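Local coordinates for protein hypoxanthine phosphoribosyltransferase (PDB 7CMJ) that transfers the 5-phosphoribosyl group from 5-phosphoribosylpyrophosphate onto hypoxanthine or guanine, making IMP or GMP in purine salvage, at residues A[125-130]-A[155-160]; A[91-96]-A[106-111]. All coordinates share one frame; numbering follows the deposited sequence.

Contact 1: residues A[125-130]-A[155-160]; sequences EDIVDS and LDKPSG. With BA (barium ion), chain D.
Asp126 and Leu155 join the two segments through one backbone hydrogen bond, Leu155 N to Asp126 O, at 2.8 Å with an N-H...O angle of 156°. It forms where the chain turns a corner at Asp126 on leaving strand 120-125. Residues 125-130 (EDIVDS) open the acidic signature by which type I phosphoribosyltransferases bind phosphoribosyl pyrophosphate, and 155-160 form the short edge strand and loop beside it.

Beyond the bond the side chains take over. Ile127 CG1 lies 3.7 Å from Leu155 CB, the two branched chains meeting obliquely, and Val179 of strand 179-180 touches both. Lys157 reaches across Ile127 toward Asp129. Its CD passes Ile127 CG2 at 3.6 Å, the two side chains crossing at about a right angle, and a bend at chi3 (-110°) then sets the course of CE. Asp129, probably the catalytic proton acceptor, leaves its backbone pointing away from 155-160, yet its carboxylate swings back to the lysine. Lys157 and Asp129 both belong to the probable GMP site.

On the metal side, Glu125 OE1 binds the barium ion at 2.4 Å and Asp126 OD2 binds it at 2.5 Å, with two waters also coordinated. The salt bridge from Lys157 NZ reaches Asp129 OD1 at 2.9 Å, nearly in line with the carboxylate C-O bond.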
loop_
_atom_site.group_PDB
_atom_site.type_symbol
_atom_site.label_atom_id
_atom_site.label_comp_id
_atom_site.label_asym_id
_atom_site.label_seq_id
_atom_site.Cartn_x
_atom_site.Cartn_y
_atom_site.Cartn_z
ATOM N N GLU A 125 0.943 16.586 12.379
ATOM C CA GLU A 125 1.765 17.146 11.322
ATOM C C GLU A 125 2.950 17.911 11.912
ATOM O O GLU A 125 2.861 18.514 12.988
ATOM C CB GLU A 125 0.928 18.073 10.404
ATOM C CG GLU A 125 0.290 17.366 9.233
ATOM C CD GLU A 125 1.315 16.966 8.190
ATOM O OE1 GLU A 125 2.508 17.221 8.449
ATOM O OE2 GLU A 125 0.938 16.407 7.129
ATOM N N ASP A 126 4.063 17.884 11.175
ATOM C CA ASP A 126 5.235 18.679 11.529
ATOM C C ASP A 126 5.085 20.133 11.058
ATOM O O ASP A 126 5.338 21.067 11.821
ATOM C CB ASP A 126 6.491 18.020 10.938
ATOM C CG ASP A 126 6.361 17.772 9.457
ATOM O OD1 ASP A 126 7.301 17.247 8.814
ATOM O OD2 ASP A 126 5.284 18.120 8.929
ATOM N N ILE A 127 4.683 20.333 9.799
ATOM C CA ILE A 127 4.429 21.635 9.194
ATOM C C ILE A 127 3.253 21.480 8.242
ATOM O O ILE A 127 3.068 20.420 7.636
ATOM C CB ILE A 127 5.630 22.167 8.385
ATOM C CG1 ILE A 127 6.866 22.266 9.241
ATOM C CG2 ILE A 127 5.344 23.556 7.779
ATOM C CD1 ILE A 127 8.077 22.210 8.403
ATOM N N VAL A 128 2.482 22.556 8.080
ATOM C CA VAL A 128 1.441 22.630 7.059
ATOM C C VAL A 128 2.065 23.268 5.818
ATOM O O VAL A 128 2.144 24.493 5.716
ATOM C CB VAL A 128 0.229 23.428 7.543
ATOM C CG1 VAL A 128 -0.781 23.569 6.414
ATOM C CG2 VAL A 128 -0.401 22.791 8.765
ATOM N N ASP A 129 2.512 22.443 4.865
ATOM C CA ASP A 129 3.166 22.977 3.675
ATOM C C ASP A 129 2.232 23.096 2.477
ATOM O O ASP A 129 2.595 23.744 1.492
ATOM C CB ASP A 129 4.395 22.135 3.295
ATOM C CG ASP A 129 5.718 22.842 3.631
ATOM O OD1 ASP A 129 5.754 24.100 3.681
ATOM O OD2 ASP A 129 6.726 22.135 3.851
ATOM N N SER A 130 1.042 22.514 2.540
ATOM C CA SER A 130 0.042 22.721 1.498
ATOM C C SER A 130 -1.325 22.643 2.159
ATOM O O SER A 130 -1.731 21.581 2.639
ATOM C CB SER A 130 0.184 21.696 0.372
ATOM O OG SER A 130 -1.042 21.506 -0.319
ATOM N N LEU A 155 5.091 22.972 13.901
ATOM C CA LEU A 155 5.581 24.251 13.429
ATOM C C LEU A 155 4.462 24.972 12.686
ATOM O O LEU A 155 4.113 24.592 11.563
ATOM C CB LEU A 155 6.781 24.052 12.513
ATOM C CG LEU A 155 8.046 23.526 13.168
ATOM C CD1 LEU A 155 9.162 23.599 12.143
ATOM C CD2 LEU A 155 8.398 24.329 14.433
ATOM N N ASP A 156 3.900 26.006 13.312
ATOM C CA ASP A 156 2.991 26.938 12.651
ATOM C C ASP A 156 3.820 28.048 12.003
ATOM O O ASP A 156 4.373 28.907 12.698
ATOM C CB ASP A 156 2.002 27.501 13.666
ATOM C CG ASP A 156 0.788 28.139 13.024
ATOM O OD1 ASP A 156 0.428 27.782 11.878
ATOM O OD2 ASP A 156 0.190 29.008 13.690
ATOM N N LYS A 157 3.923 28.022 10.676
ATOM C CA LYS A 157 4.602 29.027 9.866
ATOM C C LYS A 157 3.611 30.097 9.422
ATOM O O LYS A 157 2.391 29.874 9.443
ATOM C CB LYS A 157 5.261 28.367 8.645
ATOM C CG LYS A 157 4.298 27.564 7.774
ATOM C CD LYS A 157 4.964 26.948 6.545
ATOM C CE LYS A 157 4.516 27.631 5.253
ATOM N NZ LYS A 157 4.840 26.816 4.043
ATOM N N PRO A 158 4.106 31.270 9.014
ATOM C CA PRO A 158 3.211 32.349 8.569
ATOM C C PRO A 158 2.164 31.891 7.564
ATOM O O PRO A 158 2.474 31.219 6.573
ATOM C CB PRO A 158 4.174 33.362 7.947
ATOM C CG PRO A 158 5.423 33.180 8.716
ATOM C CD PRO A 158 5.514 31.707 9.016
ATOM N N SER A 159 0.912 32.263 7.838
ATOM C CA SER A 159 -0.243 31.889 7.032
ATOM C C SER A 159 -1.406 32.803 7.382
ATOM O O SER A 159 -1.544 33.246 8.527
ATOM C CB SER A 159 -0.650 30.428 7.246
ATOM O OG SER A 159 -0.474 30.025 8.591
ATOM N N GLY A 160 -2.230 33.090 6.376
ATOM C CA GLY A 160 -3.454 33.835 6.569
ATOM C C GLY A 160 -4.583 32.930 7.023
ATOM O O GLY A 160 -4.401 31.750 7.321
HETATM BA BA BA D . 4.440 16.645 7.116
HETATM O O HOH W 1 4.100 18.894 6.092
HETATM O O HOH W 2 4.467 14.445 8.936
#

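Contact 2: residues A[91-96]-A[106-111]; sequences ICASSY and VRMLLD
The Tyr96 ring meets the backbone between Val106 and Arg107 obliquely: CE2 lies 3.3 Å from Val106 C, with Arg107 N close by. Its hydroxyl end reaches over the root of the arginine, Tyr96 OH standing 3.2 Å from Arg107 CB. The ring and the guanidinium planes are only 15° apart, but the side chains cross at about a right angle, and the contact is made by the backbone N, CA and CB of Arg107 rather than by its charged tip. Arg107 CG is anti to the backbone N (chi1 179°), and the chain runs extended to NE, away from strand 86-94. The polar ends look to the second subunit: Tyr96 OH bonds Val112 O, and Arg107 NE bonds Asp111 O, both acceptors being on that subunit.

Strands 86-94 and 107-110, which meet close to these groups, form an antiparallel beta hairpin. Ser94 and Arg107 are a hydrogen-bonded pair, with Ser94 N to Arg107 O at 2.9 Å and Arg107 N to Ser94 O at 3.0 Å. Ala93 and Met108 follow as a non-hydrogen-bonded pair, and the register then slips by one in a classic beta bulge: Leu109 and Leu110 both face Cys92. Cys92 O takes two donors, Leu109 N nearly along the C=O axis and Leu110 N on a lone pair at 3.1 Å.

One face of the hairpin holds Ala93 and Met108. Ala93 CB sits 3.5 Å from Val106 CG2, while the doubly bent methionine brings SD to 4.1 Å from Ile91 CB; helix 131-142 covers Val106 and Met108. Cys92, Ser94, Arg107 and Leu110 lie on the opposite face, where Cys92 CB is 4.1 Å from Leu110 CB and Leu110 of the third subunit packs on both residues.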
loop_
_atom_site.group_PDB
_atom_site.type_symbol
_atom_site.label_atom_id
_atom_site.label_comp_id
_atom_site.label_asym_id
_atom_site.label_seq_id
_atom_site.Cartn_x
_atom_site.Cartn_y
_atom_site.Cartn_z
ATOM N N ILE A 91 -0.267 6.953 8.385
ATOM C CA ILE A 91 -0.595 6.977 6.972
ATOM C C ILE A 91 0.620 7.490 6.220
ATOM O O ILE A 91 1.488 8.165 6.774
ATOM C CB ILE A 91 -1.840 7.826 6.665
ATOM C CG1 ILE A 91 -1.576 9.299 6.935
ATOM C CG2 ILE A 91 -3.026 7.355 7.493
ATOM C CD1 ILE A 91 -2.703 10.176 6.378
ATOM N N CYS A 92 0.691 7.131 4.948
ATOM C CA CYS A 92 1.788 7.580 4.106
ATOM C C CYS A 92 1.230 7.838 2.720
ATOM O O CYS A 92 0.570 6.973 2.142
ATOM C CB CYS A 92 2.928 6.556 4.055
ATOM S SG CYS A 92 4.447 7.149 3.246
ATOM N N ALA A 93 1.462 9.031 2.208
ATOM C CA ALA A 93 0.921 9.404 0.922
ATOM C C ALA A 93 2.028 9.951 0.038
ATOM O O ALA A 93 2.941 10.641 0.505
ATOM C CB ALA A 93 -0.198 10.420 1.071
ATOM N N SER A 94 1.947 9.612 -1.239
ATOM C CA SER A 94 2.884 10.085 -2.240
ATOM C C SER A 94 2.205 11.179 -3.056
ATOM O O SER A 94 0.987 11.143 -3.268
ATOM C CB SER A 94 3.345 8.898 -3.103
ATOM O OG SER A 94 3.600 9.240 -4.453
ATOM N N SER A 95 2.972 12.180 -3.464
ATOM C CA SER A 95 2.414 13.227 -4.312
ATOM C C SER A 95 2.277 12.751 -5.746
ATOM O O SER A 95 2.999 11.857 -6.196
ATOM C CB SER A 95 3.288 14.472 -4.284
ATOM O OG SER A 95 3.122 15.134 -3.049
ATOM N N TYR A 96 1.356 13.368 -6.479
ATOM C CA TYR A 96 1.190 13.039 -7.890
ATOM C C TYR A 96 2.023 13.984 -8.756
ATOM O O TYR A 96 2.285 15.132 -8.394
ATOM C CB TYR A 96 -0.287 13.095 -8.319
ATOM C CG TYR A 96 -1.189 12.036 -7.705
ATOM C CD1 TYR A 96 -1.254 10.751 -8.226
ATOM C CD2 TYR A 96 -1.996 12.337 -6.611
ATOM C CE1 TYR A 96 -2.092 9.787 -7.662
ATOM C CE2 TYR A 96 -2.832 11.393 -6.054
ATOM C CZ TYR A 96 -2.875 10.117 -6.573
ATOM O OH TYR A 96 -3.714 9.184 -5.993
ATOM N N VAL A 106 -3.626 13.169 -2.782
ATOM C CA VAL A 106 -2.393 12.408 -2.732
ATOM C C VAL A 106 -2.747 10.933 -2.751
ATOM O O VAL A 106 -3.834 10.519 -2.320
ATOM C CB VAL A 106 -1.549 12.743 -1.482
ATOM C CG1 VAL A 106 -0.879 14.080 -1.658
ATOM C CG2 VAL A 106 -2.433 12.745 -0.239
ATOM N N ARG A 107 -1.807 10.137 -3.247
ATOM C CA ARG A 107 -2.004 8.698 -3.318
ATOM C C ARG A 107 -1.693 8.087 -1.957
ATOM O O ARG A 107 -0.539 8.066 -1.521
ATOM C CB ARG A 107 -1.139 8.108 -4.427
ATOM C CG ARG A 107 -1.257 6.613 -4.565
ATOM C CD ARG A 107 -0.294 6.094 -5.600
ATOM N NE ARG A 107 -0.756 4.838 -6.193
ATOM C CZ ARG A 107 -0.199 4.269 -7.255
ATOM N NH1 ARG A 107 0.843 4.852 -7.832
ATOM N NH2 ARG A 107 -0.677 3.124 -7.737
ATOM N N MET A 108 -2.730 7.593 -1.291
ATOM C CA MET A 108 -2.551 6.827 -0.068
ATOM C C MET A 108 -1.731 5.575 -0.345
ATOM O O MET A 108 -2.139 4.721 -1.138
ATOM C CB MET A 108 -3.906 6.447 0.509
ATOM C CG MET A 108 -3.897 6.393 2.018
ATOM S SD MET A 108 -3.225 7.893 2.815
ATOM C CE MET A 108 -4.215 9.256 2.140
ATOM N N LEU A 109 -0.573 5.468 0.311
ATOM C CA LEU A 109 0.211 4.239 0.302
ATOM C C LEU A 109 0.022 3.419 1.562
ATOM O O LEU A 109 0.284 2.206 1.549
ATOM C CB LEU A 109 1.707 4.537 0.128
ATOM C CG LEU A 109 2.089 5.519 -0.970
ATOM C CD1 LEU A 109 3.599 5.611 -1.072
ATOM C CD2 LEU A 109 1.479 5.105 -2.302
ATOM N N LEU A 110 -0.428 4.047 2.644
ATOM C CA LEU A 110 -0.691 3.319 3.880
ATOM C C LEU A 110 -1.873 3.990 4.542
ATOM O O LEU A 110 -1.805 5.176 4.885
ATOM C CB LEU A 110 0.512 3.303 4.813
ATOM C CG LEU A 110 0.273 2.563 6.135
ATOM C CD1 LEU A 110 0.116 1.083 5.838
ATOM C CD2 LEU A 110 1.436 2.795 7.110
ATOM N N ASP A 111 -2.936 3.220 4.710
ATOM C CA ASP A 111 -4.145 3.628 5.403
ATOM C C ASP A 111 -4.119 3.064 6.825
ATOM O O ASP A 111 -3.301 2.201 7.166
ATOM C CB ASP A 111 -5.365 3.139 4.619
ATOM C CG ASP A 111 -6.643 3.841 5.003
ATOM O OD1 ASP A 111 -7.699 3.427 4.475
ATOM O OD2 ASP A 111 -6.608 4.794 5.815
#

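In the fold
Contacts 1 and 2 reach the same mixed sheet, with strand order 107-110, 86-94, 59-64, 120-125, 148-153, 169-173, 155-156. Contact 2 lies at one edge, where outermost strand 107-110 pairs with its inner neighbour 86-94; contact 1 joins the turn that follows strand 120-125 to the edge strand 155-156. Their centres are 19 Å apart and their nearest atoms about 7 Å, without touching. Contact 1 holds the barium site, and the side chain of Asp126 is about 6 Å from the magnesium ion. Contact 2 is turned to the subunit interfaces, yet the side chain of Val106 comes within about 4 Å of that of Thr133, which probably binds GMP, and that of Ile91 lies about 10 Å from barium.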